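Local coordinates for protein exoribonuclease II, mitochondrial (Candida glabrata, PDB 6F3H) that degrades RNA in the 3' to 5' direction as the exoribonuclease component of the mitochondrial degradosome mtEXO, with a magnesium-binding RNB domain, at residues Phe66-Lys69 and Leu73-Ala76; Thr143-Val148 and Thr218-Arg223; Lys319-Ile324 and Gly338-Glu343; Phe495-Lys500 and Thr557-Lys562; Val514-Val519 and Phe715-Pro720. The protein carries 1 engineered substitution. All blocks are in the same frame, centred on the assembly; numbering follows the deposited sequence.

Contact 1 (Phe66-Lys69 and Leu73-Ala76)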
# COMPACT_ATOMS: atom_id res chain seq x y z
N PHE A 66 -21.88 -12.47 -9.86
CA PHE A 66 -21.15 -12.77 -11.07
C PHE A 66 -21.77 -14.00 -11.70
O PHE A 66 -22.30 -14.86 -11.01
CB PHE A 66 -19.71 -13.02 -10.77
CG PHE A 66 -19.08 -11.93 -10.05
CD1 PHE A 66 -19.25 -11.79 -8.69
CD2 PHE A 66 -18.28 -11.04 -10.73
CE1 PHE A 66 -18.63 -10.77 -8.02
CE2 PHE A 66 -17.67 -10.02 -10.08
CZ PHE A 66 -17.84 -9.88 -8.72
N ALA A 67 -21.68 -14.09 -13.02
CA ALA A 67 -22.22 -15.22 -13.74
C ALA A 67 -21.07 -15.98 -14.41
O ALA A 67 -20.19 -15.36 -15.01
CB ALA A 67 -23.23 -14.74 -14.77
N LYS A 68 -21.09 -17.30 -14.28
CA LYS A 68 -20.13 -18.14 -15.00
C LYS A 68 -20.59 -18.46 -16.42
O LYS A 68 -21.72 -18.18 -16.84
CB LYS A 68 -19.82 -19.46 -14.29
CG LYS A 68 -19.22 -19.45 -12.91
CD LYS A 68 -18.43 -20.75 -12.75
CE LYS A 68 -18.43 -21.31 -11.33
NZ LYS A 68 -17.13 -22.01 -11.07
N LYS A 69 -19.67 -19.09 -17.14
CA LYS A 69 -19.93 -19.55 -18.49
C LYS A 69 -21.19 -20.41 -18.55
O LYS A 69 -21.98 -20.31 -19.49
CB LYS A 69 -18.72 -20.36 -18.94
CG LYS A 69 -18.40 -20.38 -20.38
CD LYS A 69 -16.91 -20.74 -20.57
CE LYS A 69 -16.50 -22.03 -19.82
NZ LYS A 69 -15.12 -22.55 -20.13
N LEU A 73 -24.48 -18.60 -11.20
CA LEU A 73 -24.10 -17.33 -10.57
C LEU A 73 -23.08 -17.56 -9.46
O LEU A 73 -22.91 -18.67 -8.95
CB LEU A 73 -25.32 -16.60 -10.00
CG LEU A 73 -26.51 -16.40 -10.95
CD1 LEU A 73 -27.59 -15.54 -10.30
CD2 LEU A 73 -26.03 -15.80 -12.25
N VAL A 74 -22.34 -16.50 -9.13
CA VAL A 74 -21.47 -16.49 -7.97
C VAL A 74 -21.58 -15.13 -7.29
O VAL A 74 -21.58 -14.09 -7.96
CB VAL A 74 -20.00 -16.81 -8.33
CG1 VAL A 74 -19.09 -16.51 -7.16
CG2 VAL A 74 -19.85 -18.25 -8.71
N TYR A 75 -21.74 -15.14 -5.97
CA TYR A 75 -21.81 -13.94 -5.15
C TYR A 75 -20.48 -13.80 -4.45
O TYR A 75 -20.04 -14.74 -3.77
CB TYR A 75 -22.93 -14.03 -4.13
CG TYR A 75 -24.24 -14.28 -4.79
CD1 TYR A 75 -24.98 -13.24 -5.34
CD2 TYR A 75 -24.74 -15.56 -4.88
CE1 TYR A 75 -26.20 -13.48 -5.93
CE2 TYR A 75 -25.94 -15.82 -5.48
CZ TYR A 75 -26.68 -14.77 -6.01
OH TYR A 75 -27.89 -15.02 -6.61
N ALA A 76 -19.83 -12.66 -4.61
CA ALA A 76 -18.49 -12.55 -4.08
C ALA A 76 -18.21 -11.13 -3.66
O ALA A 76 -18.80 -10.18 -4.18
CB ALA A 76 -17.44 -13.00 -5.09

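Contact 2 (Thr143-Val148 and Thr218-Arg223)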
# COMPACT_ATOMS: atom_id res chain seq x y z
N THR A 143 -5.92 -20.94 -26.25
CA THR A 143 -5.11 -21.24 -27.43
C THR A 143 -3.71 -20.67 -27.31
O THR A 143 -2.74 -21.31 -27.73
CB THR A 143 -5.79 -20.69 -28.68
OG1 THR A 143 -7.19 -20.97 -28.63
CG2 THR A 143 -5.21 -21.33 -29.92
N GLN A 144 -3.59 -19.48 -26.72
CA GLN A 144 -2.31 -18.80 -26.58
C GLN A 144 -1.45 -19.40 -25.50
O GLN A 144 -0.22 -19.27 -25.54
CB GLN A 144 -2.54 -17.33 -26.24
CG GLN A 144 -2.94 -16.46 -27.40
CD GLN A 144 -3.71 -15.25 -26.94
OE1 GLN A 144 -4.68 -15.37 -26.20
NE2 GLN A 144 -3.27 -14.07 -27.36
N LEU A 145 -2.08 -20.05 -24.53
CA LEU A 145 -1.41 -20.39 -23.28
C LEU A 145 -0.18 -21.26 -23.48
O LEU A 145 0.89 -20.88 -22.97
CB LEU A 145 -2.44 -21.04 -22.34
CG LEU A 145 -2.04 -21.67 -21.01
CD1 LEU A 145 -1.09 -20.77 -20.27
CD2 LEU A 145 -3.26 -22.00 -20.15
N PRO A 146 -0.20 -22.37 -24.22
CA PRO A 146 1.05 -23.13 -24.38
C PRO A 146 2.14 -22.29 -25.01
O PRO A 146 3.32 -22.51 -24.73
CB PRO A 146 0.66 -24.31 -25.26
CG PRO A 146 -0.80 -24.36 -25.24
CD PRO A 146 -1.32 -23.02 -24.93
N ILE A 147 1.76 -21.33 -25.86
CA ILE A 147 2.75 -20.43 -26.45
C ILE A 147 3.23 -19.43 -25.41
O ILE A 147 4.42 -19.09 -25.36
CB ILE A 147 2.16 -19.71 -27.66
CG1 ILE A 147 1.55 -20.69 -28.67
CG2 ILE A 147 3.22 -18.86 -28.28
CD1 ILE A 147 0.05 -20.88 -28.55
N VAL A 148 2.32 -18.93 -24.59
CA VAL A 148 2.67 -17.97 -23.56
C VAL A 148 3.64 -18.57 -22.54
O VAL A 148 4.60 -17.90 -22.11
CB VAL A 148 1.39 -17.48 -22.87
CG1 VAL A 148 1.70 -16.71 -21.60
CG2 VAL A 148 0.54 -16.67 -23.82
N THR A 218 -1.52 -14.64 -19.74
CA THR A 218 -0.28 -14.36 -19.04
C THR A 218 -0.44 -14.59 -17.55
O THR A 218 0.43 -15.18 -16.91
CB THR A 218 0.16 -12.92 -19.29
OG1 THR A 218 0.01 -12.59 -20.67
CG2 THR A 218 1.58 -12.74 -18.93
N TYR A 219 -1.57 -14.15 -17.01
CA TYR A 219 -1.87 -14.40 -15.61
C TYR A 219 -1.79 -15.88 -15.31
O TYR A 219 -1.04 -16.33 -14.43
CB TYR A 219 -3.27 -13.89 -15.30
CG TYR A 219 -3.66 -14.24 -13.91
CD1 TYR A 219 -2.98 -13.67 -12.86
CD2 TYR A 219 -4.65 -15.18 -13.64
CE1 TYR A 219 -3.29 -13.98 -11.56
CE2 TYR A 219 -4.98 -15.50 -12.31
CZ TYR A 219 -4.28 -14.89 -11.28
OH TYR A 219 -4.56 -15.16 -9.95
N TRP A 220 -2.56 -16.65 -16.06
CA TRP A 220 -2.54 -18.09 -15.94
C TRP A 220 -1.13 -18.66 -16.10
O TRP A 220 -0.74 -19.57 -15.37
CB TRP A 220 -3.46 -18.67 -17.00
CG TRP A 220 -4.89 -18.54 -16.64
CD1 TRP A 220 -5.40 -18.36 -15.39
CD2 TRP A 220 -6.02 -18.68 -17.52
NE1 TRP A 220 -6.77 -18.33 -15.44
CE2 TRP A 220 -7.18 -18.53 -16.73
CE3 TRP A 220 -6.16 -18.91 -18.89
CZ2 TRP A 220 -8.46 -18.59 -17.28
CZ3 TRP A 220 -7.44 -18.98 -19.44
CH2 TRP A 220 -8.57 -18.82 -18.62
N GLY A 221 -0.39 -18.17 -17.08
CA GLY A 221 0.97 -18.66 -17.25
C GLY A 221 1.81 -18.41 -16.02
O GLY A 221 2.60 -19.26 -15.60
N VAL A 222 1.64 -17.24 -15.42
CA VAL A 222 2.42 -16.90 -14.24
C VAL A 222 1.99 -17.75 -13.06
O VAL A 222 2.84 -18.27 -12.32
CB VAL A 222 2.28 -15.40 -13.94
CG1 VAL A 222 2.90 -15.05 -12.63
CG2 VAL A 222 2.96 -14.65 -15.01
N ARG A 223 0.69 -17.96 -12.87
CA ARG A 223 0.31 -18.81 -11.75
C ARG A 223 0.91 -20.18 -11.91
O ARG A 223 1.33 -20.79 -10.92
CB ARG A 223 -1.19 -18.90 -11.62
CG ARG A 223 -1.79 -17.57 -11.53
CD ARG A 223 -1.58 -17.06 -10.11
NE ARG A 223 -2.66 -17.45 -9.22
CZ ARG A 223 -2.52 -18.29 -8.22
NH1 ARG A 223 -1.34 -18.84 -7.98
NH2 ARG A 223 -3.57 -18.58 -7.46

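Contact 3 (Lys319-Ile324 and Gly338-Glu343)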
# COMPACT_ATOMS: atom_id res chain seq x y z
N LYS A 319 5.39 -33.61 5.66
CA LYS A 319 6.09 -34.84 6.00
C LYS A 319 7.02 -34.63 7.18
O LYS A 319 7.11 -35.47 8.08
CB LYS A 319 6.87 -35.34 4.78
CG LYS A 319 6.04 -36.13 3.77
CD LYS A 319 6.67 -36.25 2.41
CE LYS A 319 6.22 -37.51 1.70
NZ LYS A 319 5.01 -38.13 2.32
N ILE A 320 7.71 -33.51 7.19
CA ILE A 320 8.62 -33.20 8.29
C ILE A 320 7.86 -33.05 9.60
O ILE A 320 8.25 -33.62 10.62
CB ILE A 320 9.40 -31.93 7.97
CG1 ILE A 320 10.26 -32.15 6.74
CG2 ILE A 320 10.21 -31.53 9.17
CD1 ILE A 320 11.13 -31.01 6.46
N PHE A 321 6.80 -32.26 9.61
CA PHE A 321 6.04 -32.14 10.83
C PHE A 321 5.49 -33.48 11.24
O PHE A 321 5.45 -33.81 12.42
CB PHE A 321 4.89 -31.16 10.65
CG PHE A 321 5.31 -29.73 10.62
CD1 PHE A 321 6.41 -29.31 11.31
CD2 PHE A 321 4.56 -28.79 9.95
CE1 PHE A 321 6.78 -28.00 11.30
CE2 PHE A 321 4.93 -27.47 9.94
CZ PHE A 321 6.05 -27.09 10.62
N ARG A 322 5.08 -34.28 10.26
CA ARG A 322 4.53 -35.59 10.57
C ARG A 322 5.57 -36.45 11.27
O ARG A 322 5.22 -37.32 12.07
CB ARG A 322 4.02 -36.27 9.29
CG ARG A 322 3.11 -37.43 9.56
CD ARG A 322 2.68 -38.34 8.39
NE ARG A 322 3.44 -38.31 7.14
CZ ARG A 322 4.51 -39.05 6.91
NH1 ARG A 322 4.96 -39.85 7.87
NH2 ARG A 322 5.12 -39.00 5.73
N HIS A 323 6.84 -36.20 11.03
CA HIS A 323 7.88 -36.97 11.67
C HIS A 323 8.37 -36.39 12.98
O HIS A 323 9.35 -36.90 13.52
CB HIS A 323 9.05 -37.14 10.72
CG HIS A 323 8.82 -38.15 9.66
ND1 HIS A 323 8.12 -37.87 8.51
CD2 HIS A 323 9.13 -39.47 9.60
CE1 HIS A 323 8.05 -38.96 7.76
NE2 HIS A 323 8.65 -39.94 8.40
N ILE A 324 7.78 -35.30 13.48
CA ILE A 324 8.24 -34.66 14.71
C ILE A 324 7.14 -34.74 15.76
O ILE A 324 6.01 -34.33 15.50
CB ILE A 324 8.67 -33.21 14.47
CG1 ILE A 324 9.92 -33.16 13.61
CG2 ILE A 324 8.96 -32.53 15.78
CD1 ILE A 324 10.06 -31.92 12.86
N GLY A 338 7.29 -21.10 12.13
CA GLY A 338 7.98 -20.16 12.99
C GLY A 338 8.37 -20.78 14.31
O GLY A 338 9.53 -20.70 14.71
N LYS A 339 7.42 -21.42 14.98
CA LYS A 339 7.72 -22.09 16.25
C LYS A 339 8.88 -23.03 16.10
O LYS A 339 9.82 -23.01 16.90
CB LYS A 339 6.51 -22.88 16.75
CG LYS A 339 5.28 -22.05 17.03
CD LYS A 339 4.32 -22.85 17.88
CE LYS A 339 5.08 -23.62 18.96
NZ LYS A 339 4.22 -24.05 20.10
N LEU A 340 8.87 -23.83 15.05
CA LEU A 340 9.94 -24.79 14.89
C LEU A 340 11.25 -24.08 14.60
O LEU A 340 12.26 -24.33 15.25
CB LEU A 340 9.62 -25.74 13.76
CG LEU A 340 10.79 -26.70 13.66
CD1 LEU A 340 10.86 -27.51 14.92
CD2 LEU A 340 10.62 -27.60 12.48
N LEU A 341 11.23 -23.20 13.62
CA LEU A 341 12.43 -22.49 13.24
C LEU A 341 13.01 -21.76 14.44
O LEU A 341 14.22 -21.77 14.66
CB LEU A 341 12.09 -21.53 12.13
CG LEU A 341 13.27 -20.80 11.55
CD1 LEU A 341 14.47 -21.69 11.40
CD2 LEU A 341 12.84 -20.28 10.26
N VAL A 342 12.15 -21.15 15.24
CA VAL A 342 12.61 -20.54 16.48
C VAL A 342 13.28 -21.59 17.34
O VAL A 342 14.33 -21.36 17.94
CB VAL A 342 11.43 -19.90 17.22
CG1 VAL A 342 11.69 -19.84 18.72
CG2 VAL A 342 11.12 -18.52 16.68
N GLU A 343 12.71 -22.77 17.38
CA GLU A 343 13.19 -23.79 18.29
C GLU A 343 14.56 -24.30 17.89
O GLU A 343 15.31 -24.80 18.74
CB GLU A 343 12.18 -24.91 18.34
CG GLU A 343 12.49 -25.92 19.34
CD GLU A 343 11.38 -26.91 19.47
OE1 GLU A 343 10.20 -26.48 19.42
OE2 GLU A 343 11.67 -28.12 19.59

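Contact 4 (Phe495-Lys500 and Thr557-Lys562)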
# COMPACT_ATOMS: atom_id res chain seq x y z
N PHE A 495 -0.35 31.88 0.55
CA PHE A 495 -1.66 32.35 0.13
C PHE A 495 -2.38 32.96 1.33
O PHE A 495 -1.96 32.79 2.48
CB PHE A 495 -2.49 31.23 -0.45
CG PHE A 495 -2.54 30.07 0.44
CD1 PHE A 495 -1.56 29.09 0.37
CD2 PHE A 495 -3.50 29.99 1.42
CE1 PHE A 495 -1.58 28.00 1.22
CE2 PHE A 495 -3.53 28.92 2.28
CZ PHE A 495 -2.57 27.91 2.18
N GLU A 496 -3.48 33.64 1.04
CA GLU A 496 -4.20 34.37 2.06
C GLU A 496 -5.64 33.91 2.18
O GLU A 496 -6.30 33.60 1.18
CB GLU A 496 -4.17 35.84 1.80
CG GLU A 496 -2.83 36.41 2.11
CD GLU A 496 -2.57 37.69 1.36
OE1 GLU A 496 -3.57 38.34 0.98
OE2 GLU A 496 -1.40 38.06 1.16
N LEU A 497 -6.08 33.89 3.41
CA LEU A 497 -7.43 33.53 3.79
C LEU A 497 -8.09 34.70 4.46
O LEU A 497 -7.47 35.41 5.25
CB LEU A 497 -7.45 32.36 4.73
CG LEU A 497 -6.84 31.15 4.08
CD1 LEU A 497 -5.81 30.59 4.99
CD2 LEU A 497 -7.97 30.19 3.93
N VAL A 498 -9.36 34.88 4.14
CA VAL A 498 -10.16 35.97 4.66
C VAL A 498 -11.30 35.38 5.48
O VAL A 498 -11.95 34.42 5.04
CB VAL A 498 -10.67 36.83 3.50
CG1 VAL A 498 -9.51 37.16 2.62
CG2 VAL A 498 -11.66 36.06 2.66
N ASN A 499 -11.49 35.89 6.68
CA ASN A 499 -12.68 35.52 7.44
C ASN A 499 -13.89 36.16 6.76
O ASN A 499 -13.84 37.32 6.35
CB ASN A 499 -12.58 35.96 8.89
CG ASN A 499 -11.34 35.42 9.57
OD1 ASN A 499 -10.35 35.12 8.91
ND2 ASN A 499 -11.38 35.33 10.90
N LYS A 500 -14.95 35.38 6.61
CA LYS A 500 -16.15 35.83 5.91
C LYS A 500 -17.26 36.21 6.90
O LYS A 500 -17.25 35.83 8.08
CB LYS A 500 -16.65 34.75 4.94
N THR A 557 -10.55 24.98 11.89
CA THR A 557 -11.91 24.60 12.22
C THR A 557 -12.87 25.06 11.13
O THR A 557 -13.74 24.29 10.69
CB THR A 557 -12.29 25.19 13.58
OG1 THR A 557 -11.46 24.62 14.60
CG2 THR A 557 -13.75 24.91 13.92
N LYS A 558 -12.64 26.25 10.59
CA LYS A 558 -13.54 26.72 9.55
C LYS A 558 -13.24 26.05 8.22
O LYS A 558 -14.15 25.87 7.41
CB LYS A 558 -13.44 28.22 9.43
CG LYS A 558 -13.61 28.89 10.78
CD LYS A 558 -14.20 30.27 10.63
CE LYS A 558 -13.13 31.30 10.41
NZ LYS A 558 -12.55 31.72 11.71
N LEU A 559 -11.98 25.68 8.01
CA LEU A 559 -11.58 24.93 6.82
C LEU A 559 -12.26 23.58 6.79
O LEU A 559 -12.77 23.13 5.76
CB LEU A 559 -10.07 24.73 6.82
CG LEU A 559 -9.13 25.87 6.43
CD1 LEU A 559 -7.69 25.45 6.65
CD2 LEU A 559 -9.36 26.17 4.98
N LEU A 560 -12.22 22.88 7.92
CA LEU A 560 -12.86 21.59 8.00
C LEU A 560 -14.37 21.73 7.85
O LEU A 560 -14.98 21.03 7.03
CB LEU A 560 -12.49 20.94 9.33
CG LEU A 560 -13.31 19.74 9.76
CD1 LEU A 560 -13.24 18.63 8.73
CD2 LEU A 560 -12.86 19.28 11.17
N HIS A 561 -14.98 22.63 8.61
CA HIS A 561 -16.41 22.84 8.48
C HIS A 561 -16.80 23.16 7.05
O HIS A 561 -17.88 22.77 6.58
CB HIS A 561 -16.84 23.95 9.43
CG HIS A 561 -18.30 24.25 9.38
ND1 HIS A 561 -18.87 24.98 8.36
CD2 HIS A 561 -19.31 23.90 10.21
CE1 HIS A 561 -20.17 25.09 8.57
NE2 HIS A 561 -20.46 24.44 9.69
N LYS A 562 -15.91 23.83 6.32
CA LYS A 562 -16.15 24.13 4.92
C LYS A 562 -16.13 22.87 4.07
O LYS A 562 -17.05 22.63 3.28
CB LYS A 562 -15.09 25.12 4.44
CG LYS A 562 -15.34 25.75 3.09
CD LYS A 562 -14.64 27.12 2.96

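Contact 5 (Val514-Val519 and Phe715-Pro720)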
# COMPACT_ATOMS: atom_id res chain seq x y z
N VAL A 514 3.93 29.98 -5.33
CA VAL A 514 4.90 28.93 -5.06
C VAL A 514 6.28 29.55 -5.24
O VAL A 514 6.53 30.19 -6.26
CB VAL A 514 4.72 27.72 -5.99
CG1 VAL A 514 5.62 26.55 -5.56
CG2 VAL A 514 3.27 27.26 -6.05
N ARG A 515 7.15 29.37 -4.24
CA ARG A 515 8.50 29.92 -4.26
C ARG A 515 9.49 28.97 -3.62
O ARG A 515 9.14 28.23 -2.70
CB ARG A 515 8.65 31.21 -3.48
CG ARG A 515 8.05 32.42 -4.07
CD ARG A 515 8.16 33.56 -3.07
NE ARG A 515 6.92 33.72 -2.34
CZ ARG A 515 6.80 34.41 -1.22
NH1 ARG A 515 7.84 35.02 -0.69
NH2 ARG A 515 5.61 34.50 -0.63
N LEU A 516 10.73 29.03 -4.08
CA LEU A 516 11.84 28.35 -3.42
C LEU A 516 12.31 29.26 -2.31
O LEU A 516 12.74 30.38 -2.59
CB LEU A 516 12.99 28.08 -4.39
CG LEU A 516 12.75 27.23 -5.66
CD1 LEU A 516 14.07 27.01 -6.41
CD2 LEU A 516 12.04 25.90 -5.41
N GLY A 517 12.24 28.80 -1.06
CA GLY A 517 12.52 29.71 0.03
C GLY A 517 13.68 29.36 0.95
O GLY A 517 14.47 28.46 0.65
N ILE A 518 13.81 30.11 2.05
CA ILE A 518 14.76 29.82 3.12
C ILE A 518 14.07 30.22 4.41
O ILE A 518 13.31 31.18 4.46
CB ILE A 518 16.11 30.57 3.00
CG1 ILE A 518 16.81 30.27 1.69
CG2 ILE A 518 17.07 30.21 4.14
CD1 ILE A 518 17.96 31.20 1.43
N VAL A 519 14.36 29.46 5.46
CA VAL A 519 13.78 29.69 6.77
C VAL A 519 14.84 29.29 7.77
O VAL A 519 15.75 28.52 7.45
CB VAL A 519 12.50 28.86 6.97
CG1 VAL A 519 11.42 29.23 5.96
CG2 VAL A 519 12.83 27.41 6.84
N PHE A 715 9.75 24.02 -13.54
CA PHE A 715 8.80 25.04 -13.96
C PHE A 715 9.16 26.40 -13.41
O PHE A 715 9.16 27.40 -14.14
CB PHE A 715 7.43 24.64 -13.48
CG PHE A 715 6.40 25.64 -13.79
CD1 PHE A 715 5.95 25.81 -15.08
CD2 PHE A 715 5.87 26.41 -12.78
CE1 PHE A 715 4.97 26.73 -15.37
CE2 PHE A 715 4.90 27.32 -13.06
CZ PHE A 715 4.44 27.49 -14.35
N LEU A 716 9.42 26.46 -12.12
CA LEU A 716 9.70 27.74 -11.50
C LEU A 716 10.95 28.38 -12.10
O LEU A 716 11.00 29.61 -12.23
CB LEU A 716 9.85 27.55 -10.00
CG LEU A 716 8.61 26.93 -9.33
CD1 LEU A 716 8.81 26.86 -7.82
CD2 LEU A 716 7.30 27.63 -9.70
N LYS A 717 11.95 27.58 -12.48
CA LYS A 717 13.10 28.12 -13.21
C LYS A 717 12.88 28.06 -14.72
O LYS A 717 13.86 28.12 -15.48
CB LYS A 717 14.40 27.41 -12.81
CG LYS A 717 14.80 27.58 -11.34
CD LYS A 717 16.27 28.03 -11.18
CE LYS A 717 16.57 28.55 -9.76
NZ LYS A 717 18.00 28.43 -9.35
N LYS A 718 11.61 28.00 -15.15
CA LYS A 718 11.21 28.05 -16.56
C LYS A 718 12.08 27.15 -17.43
O LYS A 718 12.33 27.46 -18.60
CB LYS A 718 11.22 29.48 -17.07
CG LYS A 718 10.26 30.38 -16.34
CD LYS A 718 8.94 30.40 -17.10
CE LYS A 718 8.20 31.71 -16.89
NZ LYS A 718 7.91 32.43 -18.18
N LEU A 719 12.45 26.01 -16.91
CA LEU A 719 13.22 25.05 -17.67
C LEU A 719 12.29 24.11 -18.40
O LEU A 719 11.06 24.14 -18.19
CB LEU A 719 14.14 24.28 -16.74
CG LEU A 719 15.14 25.23 -16.11
CD1 LEU A 719 16.13 24.54 -15.22
CD2 LEU A 719 15.85 25.93 -17.23
N PRO A 720 12.83 23.32 -19.31
CA PRO A 720 12.06 22.19 -19.82
C PRO A 720 11.71 21.29 -18.65
O PRO A 720 12.53 21.06 -17.76
CB PRO A 720 13.02 21.51 -20.80
CG PRO A 720 13.96 22.58 -21.20
CD PRO A 720 14.13 23.44 -20.00

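Contact 1 (Phe66-Lys69 and Leu73-Ala76)
Phe66 and Val74 form the hydrogen-bonded pair of an antiparallel beta hairpin, each residue giving its N-H to the other's carbonyl: Phe66 N donates to Val74 O, and Val74 N to Phe66 O. The same Phe66 O receives a CA-H...O approach from Leu73 CA. With CG anti to its own carbonyl carbon (chi1 -55°), the Phe66 side chain lies beside its backbone N, and the ring runs alongside the partner strand. It turns its edge to Val74 O, and Phe66 CE1 lies 3.9 Å from Ala76 CB. On this face Val40, Leu42 and Cys52 of the neighbouring strands also pack on Phe66.

Ala67, one residue on, pairs with Leu73 as the non-hydrogen-bonded pair. Its methyl lies on the other face of the sheet, where Ala67 CB meets one branch of the leucine, Leu73 CD2, at 3.9 Å. Val130 of helix 123-159 touches Ala67 there. Lys68 adds a looser touch with its aliphatic chain, Lys68 CE standing 4.3 Å from Val74 CG2.

The chemistry thus divides in two. The paired backbone hydrogen bonds set the register of this edge hairpin of the five-stranded antiparallel sheet, while apolar side chains join it to its surroundings, the Phe66 side packing on Val40, Leu42 and Cys52 and the Ala67 side on helix 123-159.

Contact 2 (Thr143-Val148 and Thr218-Arg223)
Leu145 and Val148, one turn apart on helix 123-159, make the apolar contacts with helix 212-226. A first torsion of 172° sets the leucine CG anti to its backbone N and carries the branch point toward the other helix, and the two methyls diverge from there. Leu145 CD1 comes within 4.2 Å of the backbone nitrogen Gly221 N, and Leu145 CD2 reaches the benzo part of the indole, 4.4 Å from Trp220 CE3, approaching it obliquely. Val148 uses a single branch, CG1, which rests 4.0 Å from Thr218 CA, against main chain and not against the threonine hydroxyl.

Over these short segments the helices cross at -48°, with axes 9.2 Å apart. Gly221, on the facing side, lets the leucine and valine of helix 123-159 come down on the backbone of its helix. Helix 170-178 closes the same region, since Ile177 touches both Val148 and Thr218.

Polar bonding stays with each helix or goes to a third partner. Thr218 OG1 bonds back to Thr214 O, and Trp220 NE1 reaches Thr46 O in a loop, which helps to set the rotation of the indole; Trp142 also meets its ring. Farther along, Arg223 NE donates to Tyr219 OH at 3.1 Å, bent to 141°, with the hydroxyl tilted from the guanidinium plane, while Arg223 CG lies over one face of the tyrosine ring, toward its rim.

Contact 3 (Lys319-Ile324 and Gly338-Glu343)
Two successive helices, helix 311-322 and helix 334-343, meet here through Phe321, Ile324 and Leu340. A single methyl carries the contact from the second helix. Leu340 CD2 lies at the edge of the phenyl ring, near its plane, 4.0 Å from Phe321 CE1, and Leu340 CD2 also stands 4.4 Å from Ile324 CD1. The leucine and phenylalanine side chains slide past one another in opposite directions. Phe321 leaves its backbone at an angle to the partner helix, yet the far rim of its ring comes nearer.

With CG anti to the backbone N (chi1 180°), Leu340 extends toward Phe321 and Ile324. Leu299 of helix 293-303 also touches Leu340, and Ala277 and Val280 of helix 251-281 pack on Ile324.

At the end of helix 311-322 a side chain turns back on the last turn: His323 ND1 donates to Lys319 O at 2.6 Å, nearly straight at 173°. The donor comes from above the carbonyl plane (38° out of it), while the oxygen lies in the plane of the imidazole. Ile324 follows directly in the loop that leaves the helix, so one of the apolar partners of Leu340 belongs to the connection itself. The arrangement is typical of buried packing between consecutive helices joined by a loop, here 311-322 and 334-343, with helices 251-281 and 293-303 contributing side chains to the same apolar interior.

Contact 4 (Phe495-Lys500 and Thr557-Lys562)
Lys558, whose side chain crosses that of Asn499, has its own backbone carbonyl engaged in the helix: Lys562 N donates to Lys558 O at 2.9 Å. An equivalent bond runs one residue earlier, from His561 N to Thr557 O, so the contact is made from a regular stretch of helix 543-567. Between strand and helix themselves, side chains do the touching.

The lysine gets to the strand by folding. Its chain bends twice near the end, at chi3 (-88°) and chi4 (-83°), and the two side chains, Lys558 and Asn499, cross at about a right angle. This meeting lies at the margin of the contact, where both residues are partly exposed.

The apolar half lies deeper. Leu497, which is buried, points from the strand at the helix, and Leu559, though it sets off at an angle, swings its end inward; the two meet methyl to methyl, Leu497 CD2 at 4.4 Å from Leu559 CD2. Leu505 of the adjacent strand 505-519 touches both leucines, and Phe611 of helix 603-625 packs on Leu559. The preceding residue on the strand, Glu496, forms salt bridges with Arg421 and Arg423.

Within the RNB domain, then, helix 543-567 lies against the end of strand 488-499 through a light contact of 107 Å². Its chemistry implies hydrophobic cohesion, drawn from Leu497 and Leu559 and shared with Leu505 and Phe611, with the folded lysine at the edge.

Contact 5 (Val514-Val519 and Phe715-Pro720)
A Schellman motif closes helix 703-716, and Leu716, the last helical residue, lies within that turn and packs against Val514 and Leu516 of strand 505-519. One methyl serves both partners: Leu716 CD1 lies 3.9 Å from Val514 CG1 and 4.1 Å from Leu516 CD2. The two strand residues are alternate positions, so their side chains fall on the same side of the strand and present adjoining branches to the leucine. Leu716 crosses Val514 at about a right angle and runs past Leu516 at a slant. A first torsion of -58° keeps its CG beside the backbone N, from where the methyl reaches the strand.

The other branch, Leu516 CD1, lies 4.5 Å from Lys717 CE, so the lysine offers its aliphatic chain there. Just beyond, Lys718 takes a positive phi (45°) and Lys718 N bonds to Phe715 O at 2.7 Å, turning the chain out of the helix. On the adjacent strand 488-499, Phe493 touches Val514 and Ile491 touches Leu516.

This is a small apolar seam at the protein surface, in which the capped C-terminal end of an RNB-domain helix rests on a strand of that domain's mixed sheet.

Overall arrangement
Contacts 1, 2 and 3 come in series along the chain, whereas contacts 4 and 5 interleave within the RNB domain. Contacts 1 and 2 are neighbours, with centres about 23 Å apart, and helix 123-159, which carries one side of contact 2, also covers contact 1. Contact 3 stands about 36 Å between centres from contact 2, in a separate group of helices. Contacts 4 and 5 lie about 27 Å apart between centres on adjacent strands 488-499 and 505-519 of one sheet. Contacts 1 to 3 thus pack the amino-terminal region, while contacts 4 and 5 tie two helices to one sheet of the RNB domain, whose magnesium site lies apart from both.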